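PDB 1O4S: aspartate aminotransferase from Thermotoga maritima, which catalyses the reversible transfer of an amino group from L-aspartate to 2-oxoglutarate, giving oxaloacetate and L-glutamate, with pyridoxal 5'-phosphate as cofactor. Local coordinates for the interface of chains A and B. Residues are numbered along the deposited sequence; one frame, centred on the assembly and turned at random. Chains: chain A/B, Aspartate aminotransferase.

Contact 1: the interface of chains A and B. Residues chain A 50-54, 249-251; chain B 71-73.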
ATOM      1  N   GLU A  50      14.934 -12.095   1.537  1.00 34.22           N
ATOM      2  CA  GLU A  50      13.786 -12.993   1.626  1.00 33.55           C
ATOM      3  C   GLU A  50      14.265 -14.405   1.748  1.00 32.59           C
ATOM      4  O   GLU A  50      15.254 -14.784   1.107  1.00 32.29           O
ATOM      5  CB  GLU A  50      12.808 -12.887   0.411  1.00 33.19           C
ATOM      6  CG  GLU A  50      13.310 -13.306  -0.929  1.00 33.89           C
ATOM      7  CD  GLU A  50      12.347 -13.025  -2.096  1.00 36.36           C
ATOM      8  OE1 GLU A  50      11.117 -12.858  -1.889  1.00 34.42           O
ATOM      9  OE2 GLU A  50      12.851 -13.018  -3.251  1.00 38.26           O
ATOM     10  N   PRO A  51      13.556 -15.193   2.550  1.00 32.35           N
ATOM     11  CA  PRO A  51      13.911 -16.598   2.697  1.00 32.80           C
ATOM     12  C   PRO A  51      13.693 -17.389   1.427  1.00 32.63           C
ATOM     13  O   PRO A  51      12.853 -17.048   0.602  1.00 33.41           O
ATOM     14  CB  PRO A  51      12.980 -17.103   3.812  1.00 32.22           C
ATOM     15  CG  PRO A  51      12.517 -15.898   4.487  1.00 33.11           C
ATOM     16  CD  PRO A  51      12.412 -14.825   3.417  1.00 31.97           C
ATOM     17  N   ASP A  52      14.458 -18.451   1.292  1.00 32.10           N
ATOM     18  CA  ASP A  52      14.402 -19.295   0.105  1.00 32.66           C
ATOM     19  C   ASP A  52      13.483 -20.508   0.314  1.00 33.19           C
ATOM     20  O   ASP A  52      13.795 -21.600  -0.110  1.00 36.66           O
ATOM     21  CB  ASP A  52      15.814 -19.739  -0.281  1.00 31.81           C
ATOM     22  CG  ASP A  52      16.521 -20.515   0.833  1.00 31.53           C
ATOM     23  OD1 ASP A  52      16.464 -20.059   1.993  1.00 29.47           O
ATOM     24  OD2 ASP A  52      17.154 -21.581   0.648  1.00 31.17           O
ATOM     25  N   PHE A  53      12.408 -20.340   1.050  1.00 33.28           N
ATOM     26  CA  PHE A  53      11.475 -21.392   1.295  1.00 32.01           C
ATOM     27  C   PHE A  53      10.203 -20.980   0.537  1.00 32.15           C
ATOM     28  O   PHE A  53       9.953 -19.792   0.305  1.00 30.89           O
ATOM     29  CB  PHE A  53      11.219 -21.485   2.807  1.00 31.94           C
ATOM     30  CG  PHE A  53      12.214 -22.337   3.535  1.00 33.39           C
ATOM     31  CD1 PHE A  53      11.857 -23.589   4.013  1.00 35.27           C
ATOM     32  CD2 PHE A  53      13.507 -21.921   3.704  1.00 32.76           C
ATOM     33  CE1 PHE A  53      12.773 -24.396   4.643  1.00 32.87           C
ATOM     34  CE2 PHE A  53      14.414 -22.710   4.373  1.00 33.52           C
ATOM     35  CZ  PHE A  53      14.052 -23.938   4.831  1.00 32.08           C
ATOM     36  N   PRO A  54       9.398 -21.968   0.173  1.00 32.31           N
ATOM     37  CA  PRO A  54       8.093 -21.709  -0.411  1.00 31.19           C
ATOM     38  C   PRO A  54       7.109 -21.258   0.660  1.00 31.11           C
ATOM     39  O   PRO A  54       7.372 -21.319   1.868  1.00 29.82           O
ATOM     40  CB  PRO A  54       7.704 -23.057  -1.009  1.00 32.75           C
ATOM     41  CG  PRO A  54       8.486 -24.068  -0.270  1.00 33.15           C
ATOM     42  CD  PRO A  54       9.692 -23.409   0.322  1.00 31.90           C
ATOM     43  N   SER A 249       8.140 -17.223   5.210  1.00 30.87           N
ATOM     44  CA  SER A 249       8.564 -17.109   3.832  1.00 30.40           C
ATOM     45  C   SER A 249       7.402 -16.739   2.865  1.00 30.11           C
ATOM     46  O   SER A 249       7.182 -17.399   1.842  1.00 30.74           O
ATOM     47  CB  SER A 249       9.269 -18.381   3.403  1.00 30.60           C
ATOM     48  OG  SER A 249      10.085 -18.092   2.296  1.00 32.68           O
ATOM     49  N   MET A 250       6.676 -15.685   3.223  1.00 29.23           N
ATOM     50  CA  MET A 250       5.505 -15.223   2.490  1.00 29.25           C
ATOM     51  C   MET A 250       5.718 -13.794   1.950  1.00 28.94           C
ATOM     52  O   MET A 250       4.766 -13.035   1.840  1.00 28.78           O
ATOM     53  CB  MET A 250       4.254 -15.306   3.352  1.00 28.54           C
ATOM     54  CG  MET A 250       3.705 -16.736   3.577  1.00 27.57           C
ATOM     55  SD  MET A 250       2.374 -16.832   4.766  1.00 30.79           S
ATOM     56  CE  MET A 250       1.193 -15.736   3.994  1.00 30.11           C
ATOM     57  N   THR A 251       6.952 -13.452   1.573  1.00 28.97           N
ATOM     58  CA  THR A 251       7.252 -12.094   1.129  1.00 28.77           C
ATOM     59  C   THR A 251       6.371 -11.542   0.030  1.00 27.81           C
ATOM     60  O   THR A 251       5.964 -10.397   0.099  1.00 28.63           O
ATOM     61  CB  THR A 251       8.723 -11.987   0.700  1.00 29.16           C
ATOM     62  OG1 THR A 251       9.059 -13.103  -0.137  1.00 30.58           O
ATOM     63  CG2 THR A 251       9.668 -12.076   1.913  1.00 31.37           C
TER
ATOM     64  N   GLU B  71       5.641 -20.563  -4.854  1.00 28.37           N
ATOM     65  CA  GLU B  71       6.629 -19.513  -4.835  1.00 28.47           C
ATOM     66  C   GLU B  71       5.972 -18.165  -4.969  1.00 28.25           C
ATOM     67  O   GLU B  71       5.590 -17.776  -6.050  1.00 28.75           O
ATOM     68  CB  GLU B  71       7.639 -19.680  -5.964  1.00 29.77           C
ATOM     69  CG  GLU B  71       8.651 -20.768  -5.719  1.00 33.93           C
ATOM     70  CD  GLU B  71       9.500 -20.534  -4.461  1.00 36.01           C
ATOM     71  OE1 GLU B  71      10.043 -19.408  -4.279  1.00 38.48           O
ATOM     72  OE2 GLU B  71       9.606 -21.480  -3.669  1.00 34.86           O
ATOM     73  N   VAL B  72       5.881 -17.445  -3.851  1.00 27.30           N
ATOM     74  CA  VAL B  72       5.215 -16.160  -3.792  1.00 26.18           C
ATOM     75  C   VAL B  72       6.221 -15.209  -3.144  1.00 26.21           C
ATOM     76  O   VAL B  72       6.326 -15.086  -1.909  1.00 25.93           O
ATOM     77  CB  VAL B  72       3.844 -16.242  -3.058  1.00 26.39           C
ATOM     78  CG1 VAL B  72       3.128 -14.900  -3.146  1.00 25.17           C
ATOM     79  CG2 VAL B  72       2.976 -17.365  -3.627  1.00 24.85           C
ATOM     80  N   LYS B  73       6.963 -14.550  -4.022  1.00 25.97           N
ATOM     81  CA  LYS B  73       8.174 -13.863  -3.657  1.00 26.44           C
ATOM     82  C   LYS B  73       8.154 -12.454  -4.171  1.00 26.64           C
ATOM     83  O   LYS B  73       7.310 -12.092  -4.994  1.00 26.41           O
ATOM     84  CB  LYS B  73       9.419 -14.610  -4.182  1.00 26.60           C
ATOM     85  CG  LYS B  73       9.604 -16.022  -3.581  1.00 28.06           C
ATOM     86  CD  LYS B  73       9.896 -15.936  -2.045  1.00 31.90           C
ATOM     87  CE  LYS B  73      10.064 -17.300  -1.366  1.00 31.93           C
ATOM     88  NZ  LYS B  73      11.193 -18.134  -1.868  1.00 28.74           N
TER
HETATM   89  O   HOH W   1       6.378 -17.590  -0.873  1.00 22.06           O
HETATM   90  O   HOH W   2      13.586 -17.103  -2.597  1.00 30.48           O
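B:Lys73, at the end of an extended stretch of chain B running from B:Glu71, faces the loop A:Glu50 to A:Pro54, whose backbone turns at A:Asp52 (phi -96°, psi 35°) and thereby brings the carbonyls of A:Pro51 and A:Phe53 to the same amine. This polar contact between loops of the homodimer probably helps hold the active-site edge, since the chain A loop follows a glycine expected to bind aspartate. The lysine chain, bent at chi2 (-66°) and again at chi4, passes over A:Glu50 and A:Thr251 before its terminal amine, NZ, reaches the loop carbonyls. B:Lys73 NZ gives a hydrogen bond of 3.2 Å to A:Pro51 O, lying in the carbonyl plane on a lone pair, and a weaker one to A:Phe53 O. A long, flexible chain suits this place, since one tip can gather several backbone oxygens. On its own side B:Lys73 NZ forms a salt bridge of 3.0 Å with B:Glu71 OE1, through the syn lone pair of that carboxylate. An alanine in place of B:Lys73 would probably leave the loop carbonyls without this donor, B:Glu71 without its countercharge, and a gap beside A:Glu50. The A:Glu50 carboxylate meets the lysine's methylenes rather than its amine; A:Thr251 OG1 steadies A:Glu50 OE1 with a 2.7 Å bond to the anti lone pair. Water 1 joins A:Ser249 O to the backbone N and O of B:Val72. Water 2 lies 2.7 Å from B:Lys73 NZ and also bonds to A:Pro51 O.

Contact 2: the interface of chains A and B. Residues chain A 111-112, 115, 119, 141, 144, 275; chain B 115, 119, 274-275.
The methyl CG2 of B:Thr275 sits over the centre of the A:Phe115 ring, 3.5 Å from its centroid, in a CH-pi contact; A:Thr275 does the same to B:Phe115. The two phenylalanines reach toward each other tip to tip, their CE1 atoms 3.9 Å apart. Threonine suits the place because its branched CB carries a methyl for the ring as well as a hydroxyl: with OG1 between backbone N and carbonyl carbon (chi1 54° in chain B), CG2 is the branch turned to the aromatic face. Each ring is backed on its other face by CG of Met119 from its own chain, offset toward the rim, which makes a sandwich likely to restrain ring flipping. Beside this core, A:Gln141 NE2 donates to B:His274 O at 2.7 Å, almost in line with the carbonyl and in the amide plane. A:Gln141 NE2 also reaches back to A:Lys111 O at 2.9 Å, tilted from that plane, so the primary amide spends its N-H groups on a carbonyl of each chain. Extended beyond CG, the glutamine spans from helix 138-144 to helix 109-121. Farther out, the B:Met119 methyl rests against A:Leu144 O. Together these contacts join the ends of helices 262-275 to the partner's helices 109-121 and help hold the homodimer together around its two-fold axis.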
ATOM      1  N   LYS A 111       6.536  -3.380   5.605  1.00 32.10           N
ATOM      2  CA  LYS A 111       6.933  -2.117   4.972  1.00 32.11           C
ATOM      3  C   LYS A 111       5.834  -1.057   5.044  1.00 31.37           C
ATOM      4  O   LYS A 111       6.104   0.082   5.403  1.00 30.33           O
ATOM      5  CB  LYS A 111       7.384  -2.327   3.538  1.00 33.27           C
ATOM      6  CG  LYS A 111       8.141  -1.142   3.003  1.00 36.40           C
ATOM      7  CD  LYS A 111       8.663  -1.294   1.601  1.00 40.45           C
ATOM      8  CE  LYS A 111      10.155  -1.510   1.546  1.00 40.92           C
ATOM      9  NZ  LYS A 111      10.661  -1.340   0.192  1.00 42.06           N
ATOM     10  N   GLN A 112       4.592  -1.413   4.719  1.00 30.52           N
ATOM     11  CA  GLN A 112       3.535  -0.427   4.779  1.00 29.70           C
ATOM     12  C   GLN A 112       3.125  -0.065   6.211  1.00 29.49           C
ATOM     13  O   GLN A 112       2.701   1.060   6.468  1.00 30.51           O
ATOM     14  CB  GLN A 112       2.323  -0.828   3.946  1.00 29.66           C
ATOM     15  CG  GLN A 112       1.264   0.269   3.898  1.00 29.84           C
ATOM     16  CD  GLN A 112      -0.022  -0.110   3.153  1.00 30.25           C
ATOM     17  OE1 GLN A 112      -0.414  -1.280   3.124  1.00 29.09           O
ATOM     18  NE2 GLN A 112      -0.694   0.898   2.596  1.00 26.45           N
ATOM     19  N   PHE A 115       5.541   2.683   7.064  1.00 27.99           N
ATOM     20  CA  PHE A 115       5.190   3.904   6.384  1.00 27.72           C
ATOM     21  C   PHE A 115       3.980   4.552   7.050  1.00 28.48           C
ATOM     22  O   PHE A 115       4.004   5.767   7.317  1.00 28.52           O
ATOM     23  CB  PHE A 115       4.950   3.671   4.884  1.00 27.33           C
ATOM     24  CG  PHE A 115       4.596   4.899   4.148  1.00 28.58           C
ATOM     25  CD1 PHE A 115       3.355   5.025   3.539  1.00 28.05           C
ATOM     26  CD2 PHE A 115       5.495   5.948   4.060  1.00 27.88           C
ATOM     27  CE1 PHE A 115       3.022   6.180   2.893  1.00 30.47           C
ATOM     28  CE2 PHE A 115       5.183   7.093   3.401  1.00 27.35           C
ATOM     29  CZ  PHE A 115       3.948   7.220   2.814  1.00 28.36           C
ATOM     30  N   MET A 119       3.523   8.211   8.781  1.00 30.15           N
ATOM     31  CA  MET A 119       2.478   9.102   8.259  1.00 30.12           C
ATOM     32  C   MET A 119       1.479   9.500   9.366  1.00 30.63           C
ATOM     33  O   MET A 119       0.989  10.625   9.422  1.00 29.99           O
ATOM     34  CB  MET A 119       1.715   8.446   7.093  1.00 30.01           C
ATOM     35  CG  MET A 119       2.507   8.335   5.761  1.00 29.86           C
ATOM     36  SD  MET A 119       2.937   9.898   5.006  1.00 33.50           S
ATOM     37  CE  MET A 119       1.315  10.483   4.553  1.00 34.43           C
ATOM     38  N   GLN A 141      11.201   6.330   3.861  1.00 30.37           N
ATOM     39  CA  GLN A 141       9.862   6.448   4.434  1.00 31.40           C
ATOM     40  C   GLN A 141       9.683   7.682   5.328  1.00 30.16           C
ATOM     41  O   GLN A 141       8.659   8.365   5.258  1.00 30.39           O
ATOM     42  CB  GLN A 141       9.496   5.176   5.207  1.00 31.31           C
ATOM     43  CG  GLN A 141       9.463   3.927   4.370  1.00 33.54           C
ATOM     44  CD  GLN A 141       9.040   2.701   5.164  1.00 38.88           C
ATOM     45  OE1 GLN A 141       9.357   2.612   6.338  1.00 41.54           O
ATOM     46  NE2 GLN A 141       8.289   1.781   4.534  1.00 37.56           N
ATOM     47  N   LEU A 144       9.593  10.734   3.042  1.00 30.81           N
ATOM     48  CA  LEU A 144       8.299  10.821   2.382  1.00 31.34           C
ATOM     49  C   LEU A 144       7.189  11.317   3.309  1.00 31.35           C
ATOM     50  O   LEU A 144       6.285  12.046   2.878  1.00 31.60           O
ATOM     51  CB  LEU A 144       7.938   9.464   1.788  1.00 31.69           C
ATOM     52  CG  LEU A 144       8.808   9.084   0.584  1.00 33.19           C
ATOM     53  CD1 LEU A 144       8.488   7.653   0.130  1.00 35.54           C
ATOM     54  CD2 LEU A 144       8.642  10.094  -0.546  1.00 34.10           C
ATOM     55  N   THR A 275      -4.951   5.334   1.310  1.00 30.44           N
ATOM     56  CA  THR A 275      -3.805   5.097   0.447  1.00 29.54           C
ATOM     57  C   THR A 275      -3.937   3.870  -0.437  1.00 29.34           C
ATOM     58  O   THR A 275      -3.905   4.007  -1.665  1.00 30.69           O
ATOM     59  CB  THR A 275      -2.477   5.037   1.203  1.00 29.53           C
ATOM     60  OG1 THR A 275      -2.526   4.088   2.285  1.00 28.48           O
ATOM     61  CG2 THR A 275      -2.155   6.389   1.803  1.00 30.43           C
TER
ATOM     62  N   PHE B 115      -2.670   7.963  -4.938  1.00 28.27           N
ATOM     63  CA  PHE B 115      -1.872   8.445  -3.839  1.00 27.61           C
ATOM     64  C   PHE B 115      -0.413   8.689  -4.257  1.00 27.71           C
ATOM     65  O   PHE B 115       0.175   9.735  -3.938  1.00 26.13           O
ATOM     66  CB  PHE B 115      -1.930   7.461  -2.677  1.00 27.60           C
ATOM     67  CG  PHE B 115      -1.105   7.882  -1.511  1.00 28.43           C
ATOM     68  CD1 PHE B 115       0.013   7.163  -1.135  1.00 28.87           C
ATOM     69  CD2 PHE B 115      -1.439   9.018  -0.787  1.00 29.48           C
ATOM     70  CE1 PHE B 115       0.815   7.576  -0.060  1.00 30.88           C
ATOM     71  CE2 PHE B 115      -0.627   9.434   0.282  1.00 30.16           C
ATOM     72  CZ  PHE B 115       0.486   8.689   0.647  1.00 28.39           C
ATOM     73  N   MET B 119       1.836  12.123  -4.169  1.00 27.68           N
ATOM     74  CA  MET B 119       3.098  12.135  -3.436  1.00 28.03           C
ATOM     75  C   MET B 119       4.281  12.473  -4.391  1.00 28.37           C
ATOM     76  O   MET B 119       5.268  13.125  -3.991  1.00 28.22           O
ATOM     77  CB  MET B 119       3.351  10.763  -2.792  1.00 27.37           C
ATOM     78  CG  MET B 119       2.477  10.397  -1.644  1.00 27.64           C
ATOM     79  SD  MET B 119       2.761  11.446  -0.179  1.00 30.72           S
ATOM     80  CE  MET B 119       4.258  10.808   0.423  1.00 33.84           C
ATOM     81  N   HIS B 274       9.190   2.252  -1.653  1.00 30.48           N
ATOM     82  CA  HIS B 274       9.506   2.492  -0.264  1.00 30.16           C
ATOM     83  C   HIS B 274       8.299   2.377   0.659  1.00 29.87           C
ATOM     84  O   HIS B 274       8.481   2.251   1.869  1.00 29.45           O
ATOM     85  CB  HIS B 274      10.174   3.852  -0.108  1.00 31.02           C
ATOM     86  CG  HIS B 274      11.489   3.941  -0.808  1.00 30.71           C
ATOM     87  ND1 HIS B 274      12.534   3.094  -0.510  1.00 31.56           N
ATOM     88  CD2 HIS B 274      11.925   4.753  -1.799  1.00 31.32           C
ATOM     89  CE1 HIS B 274      13.561   3.376  -1.290  1.00 32.38           C
ATOM     90  NE2 HIS B 274      13.209   4.366  -2.094  1.00 33.34           N
ATOM     91  N   THR B 275       7.093   2.430   0.093  1.00 29.81           N
ATOM     92  CA  THR B 275       5.875   2.439   0.899  1.00 29.64           C
ATOM     93  C   THR B 275       5.305   1.037   1.134  1.00 29.51           C
ATOM     94  O   THR B 275       5.132   0.646   2.270  1.00 30.91           O
ATOM     95  CB  THR B 275       4.786   3.379   0.332  1.00 29.51           C
ATOM     96  OG1 THR B 275       4.500   3.069  -1.036  1.00 30.48           O
ATOM     97  CG2 THR B 275       5.257   4.859   0.362  1.00 30.16           C
TER

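Contact 3: the interface of chains A and B. Residues chain A 119-120, 267, 271, 274-275; chain B 15, 17-18, 115, 144.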
ATOM      1  N   MET A 119       3.523   8.211   8.781  1.00 30.15           N
ATOM      2  CA  MET A 119       2.478   9.102   8.259  1.00 30.12           C
ATOM      3  C   MET A 119       1.479   9.500   9.366  1.00 30.63           C
ATOM      4  O   MET A 119       0.989  10.625   9.422  1.00 29.99           O
ATOM      5  CB  MET A 119       1.715   8.446   7.093  1.00 30.01           C
ATOM      6  CG  MET A 119       2.507   8.335   5.761  1.00 29.86           C
ATOM      7  SD  MET A 119       2.937   9.898   5.006  1.00 33.50           S
ATOM      8  CE  MET A 119       1.315  10.483   4.553  1.00 34.43           C
ATOM      9  N   ALA A 120       1.217   8.562  10.269  1.00 31.50           N
ATOM     10  CA  ALA A 120       0.254   8.764  11.349  1.00 31.46           C
ATOM     11  C   ALA A 120       0.829   9.608  12.479  1.00 32.24           C
ATOM     12  O   ALA A 120       0.060  10.268  13.183  1.00 32.10           O
ATOM     13  CB  ALA A 120      -0.204   7.433  11.890  1.00 31.13           C
ATOM     14  N   ALA A 267      -5.594   6.166  13.691  1.00 29.88           N
ATOM     15  CA  ALA A 267      -4.877   7.054  12.768  1.00 30.55           C
ATOM     16  C   ALA A 267      -4.221   6.260  11.648  1.00 30.20           C
ATOM     17  O   ALA A 267      -4.329   6.620  10.509  1.00 29.59           O
ATOM     18  CB  ALA A 267      -3.850   7.869  13.513  1.00 30.10           C
ATOM     19  N   ILE A 271      -4.873   6.206   7.356  1.00 30.80           N
ATOM     20  CA  ILE A 271      -3.851   6.232   6.332  1.00 31.96           C
ATOM     21  C   ILE A 271      -4.041   4.999   5.392  1.00 31.89           C
ATOM     22  O   ILE A 271      -4.096   5.154   4.176  1.00 31.59           O
ATOM     23  CB  ILE A 271      -2.400   6.242   6.961  1.00 32.93           C
ATOM     24  CG1 ILE A 271      -2.167   7.418   7.939  1.00 33.25           C
ATOM     25  CG2 ILE A 271      -1.315   6.208   5.879  1.00 32.08           C
ATOM     26  CD1 ILE A 271      -2.370   8.712   7.338  1.00 36.18           C
ATOM     27  N   HIS A 274      -7.061   5.349   3.040  1.00 31.37           N
ATOM     28  CA  HIS A 274      -7.066   6.334   1.972  1.00 31.36           C
ATOM     29  C   HIS A 274      -5.960   6.139   0.971  1.00 30.56           C
ATOM     30  O   HIS A 274      -6.039   6.701  -0.095  1.00 31.72           O
ATOM     31  CB  HIS A 274      -7.009   7.750   2.553  1.00 31.94           C
ATOM     32  CG  HIS A 274      -8.247   8.121   3.295  1.00 31.58           C
ATOM     33  ND1 HIS A 274      -9.501   7.994   2.745  1.00 32.68           N
ATOM     34  CD2 HIS A 274      -8.430   8.583   4.550  1.00 33.32           C
ATOM     35  CE1 HIS A 274     -10.407   8.370   3.627  1.00 35.08           C
ATOM     36  NE2 HIS A 274      -9.783   8.730   4.733  1.00 34.72           N
ATOM     37  N   THR A 275      -4.951   5.334   1.310  1.00 30.44           N
ATOM     38  CA  THR A 275      -3.805   5.097   0.447  1.00 29.54           C
ATOM     39  C   THR A 275      -3.937   3.870  -0.437  1.00 29.34           C
ATOM     40  O   THR A 275      -3.905   4.007  -1.665  1.00 30.69           O
ATOM     41  CB  THR A 275      -2.477   5.037   1.203  1.00 29.53           C
ATOM     42  OG1 THR A 275      -2.526   4.088   2.285  1.00 28.48           O
ATOM     43  CG2 THR A 275      -2.155   6.389   1.803  1.00 30.43           C
TER
ATOM     44  N   SER B  15      -0.211  12.801  14.230  1.00 31.06           N
ATOM     45  CA  SER B  15       0.049  13.939  13.360  1.00 31.76           C
ATOM     46  C   SER B  15      -1.221  14.755  13.101  1.00 32.55           C
ATOM     47  O   SER B  15      -2.321  14.212  13.014  1.00 31.65           O
ATOM     48  CB  SER B  15       0.696  13.526  12.049  1.00 30.86           C
ATOM     49  OG  SER B  15      -0.202  12.958  11.191  1.00 32.29           O
ATOM     50  N   ARG B  17      -2.113  16.185  10.402  1.00 37.44           N
ATOM     51  CA  ARG B  17      -2.714  15.905   9.089  1.00 38.73           C
ATOM     52  C   ARG B  17      -3.887  14.908   9.165  1.00 39.46           C
ATOM     53  O   ARG B  17      -4.744  14.927   8.304  1.00 39.94           O
ATOM     54  CB  ARG B  17      -1.651  15.406   8.090  1.00 38.97           C
ATOM     55  CG  ARG B  17      -1.530  13.873   7.959  1.00 41.97           C
ATOM     56  CD  ARG B  17      -0.143  13.272   8.143  1.00 44.50           C
ATOM     57  NE  ARG B  17       0.791  13.588   7.076  1.00 44.76           N
ATOM     58  CZ  ARG B  17       2.117  13.360   7.107  1.00 45.61           C
ATOM     59  NH1 ARG B  17       2.722  12.803   8.151  1.00 42.65           N
ATOM     60  NH2 ARG B  17       2.850  13.678   6.035  1.00 48.04           N
ATOM     61  N   ILE B  18      -3.906  14.028  10.173  1.00 40.44           N
ATOM     62  CA  ILE B  18      -4.969  13.026  10.340  1.00 41.20           C
ATOM     63  C   ILE B  18      -6.295  13.728  10.665  1.00 42.66           C
ATOM     64  O   ILE B  18      -7.354  13.273  10.240  1.00 42.49           O
ATOM     65  CB  ILE B  18      -4.638  12.040  11.507  1.00 41.44           C
ATOM     66  CG1 ILE B  18      -3.366  11.228  11.267  1.00 39.78           C
ATOM     67  CG2 ILE B  18      -5.832  11.096  11.779  1.00 42.72           C
ATOM     68  CD1 ILE B  18      -3.492  10.210  10.246  1.00 39.79           C
ATOM     69  N   PHE B 115      -2.670   7.963  -4.938  1.00 28.27           N
ATOM     70  CA  PHE B 115      -1.872   8.445  -3.839  1.00 27.61           C
ATOM     71  C   PHE B 115      -0.413   8.689  -4.257  1.00 27.71           C
ATOM     72  O   PHE B 115       0.175   9.735  -3.938  1.00 26.13           O
ATOM     73  CB  PHE B 115      -1.930   7.461  -2.677  1.00 27.60           C
ATOM     74  CG  PHE B 115      -1.105   7.882  -1.511  1.00 28.43           C
ATOM     75  CD1 PHE B 115       0.013   7.163  -1.135  1.00 28.87           C
ATOM     76  CD2 PHE B 115      -1.439   9.018  -0.787  1.00 29.48           C
ATOM     77  CE1 PHE B 115       0.815   7.576  -0.060  1.00 30.88           C
ATOM     78  CE2 PHE B 115      -0.627   9.434   0.282  1.00 30.16           C
ATOM     79  CZ  PHE B 115       0.486   8.689   0.647  1.00 28.39           C
ATOM     80  N   LEU B 144      -2.972  14.136   2.726  1.00 31.48           N
ATOM     81  CA  LEU B 144      -1.869  13.316   3.216  1.00 31.79           C
ATOM     82  C   LEU B 144      -0.560  13.607   2.503  1.00 31.82           C
ATOM     83  O   LEU B 144       0.510  13.561   3.114  1.00 31.21           O
ATOM     84  CB  LEU B 144      -2.202  11.839   3.080  1.00 32.11           C
ATOM     85  CG  LEU B 144      -3.250  11.312   4.030  1.00 32.50           C
ATOM     86  CD1 LEU B 144      -3.446   9.854   3.647  1.00 34.33           C
ATOM     87  CD2 LEU B 144      -2.846  11.483   5.479  1.00 33.77           C
TER
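A:Ile271 and B:Leu144 meet at the apolar centre of this part of the homodimer interface, where helix 262-275 of chain A lies against helix 138-144 and the short helix 16-19 of chain B, so that chain B's N-terminal segment is held against chain A's helices. A:Ile271 CD1 presses on B:Leu144 CD2 at 3.4 Å and on B:Ile18 CD1 at 3.5 Å, both somewhat tight. The two isoleucines cross at about a right angle, and A:Ile271 CG1 lies anti to its carbonyl carbon (chi1 -57°), which carries CD1 outward between the two partners. Branched aliphatic chains suit such a seam, filling it without asking for polar mates, while the small A:Ala267 lets B:Ile18 come close to its helix. A:Thr275, whose methyl lies on B:Phe115, continues this apolar strip; its hydroxyl OG1 donates to A:Ile271 O at 2.7 Å within the same helix.

The polar contacts gather at the end of helix 109-121 of chain A, where late carbonyls can accept bonds from the partner. B:Ser15 N donates to A:Ala120 O at 2.8 Å in a bond almost straight at the hydrogen (175°). The hydroxyl B:Ser15 OG reaches A:Met119 O at 3.2 Å. B:Arg17 NH1 adds a weak bond to that oxygen.

One contact mixes the two kinds: A:Met119, bent at chi2 and chi3, crosses B:Arg17 nearly perpendicularly and sets its methyl CE 3.7 Å above one face of the guanidinium, toward the rim.

Contacts 2 and 3 adjoin, their C-alpha centres about 9 Å apart, and share A:Met119, A:Thr275 and B:Phe115; together they draw helices 109-121, 138-144 and 262-275 into a continuous, largely apolar core near the two-fold axis. Contact 1 lies apart, its C-alpha centre about 23 Å from that of contact 2 and 30 Å from that of contact 3, and is a polar clasp between loops. Because every contact has a twin with the chains exchanged, the homodimer is fastened both at its core and at its flanks. Residues 109-111, starting helix 109-121, line the pyridoxal-phosphate pocket, so dimer assembly probably helps steady the active site.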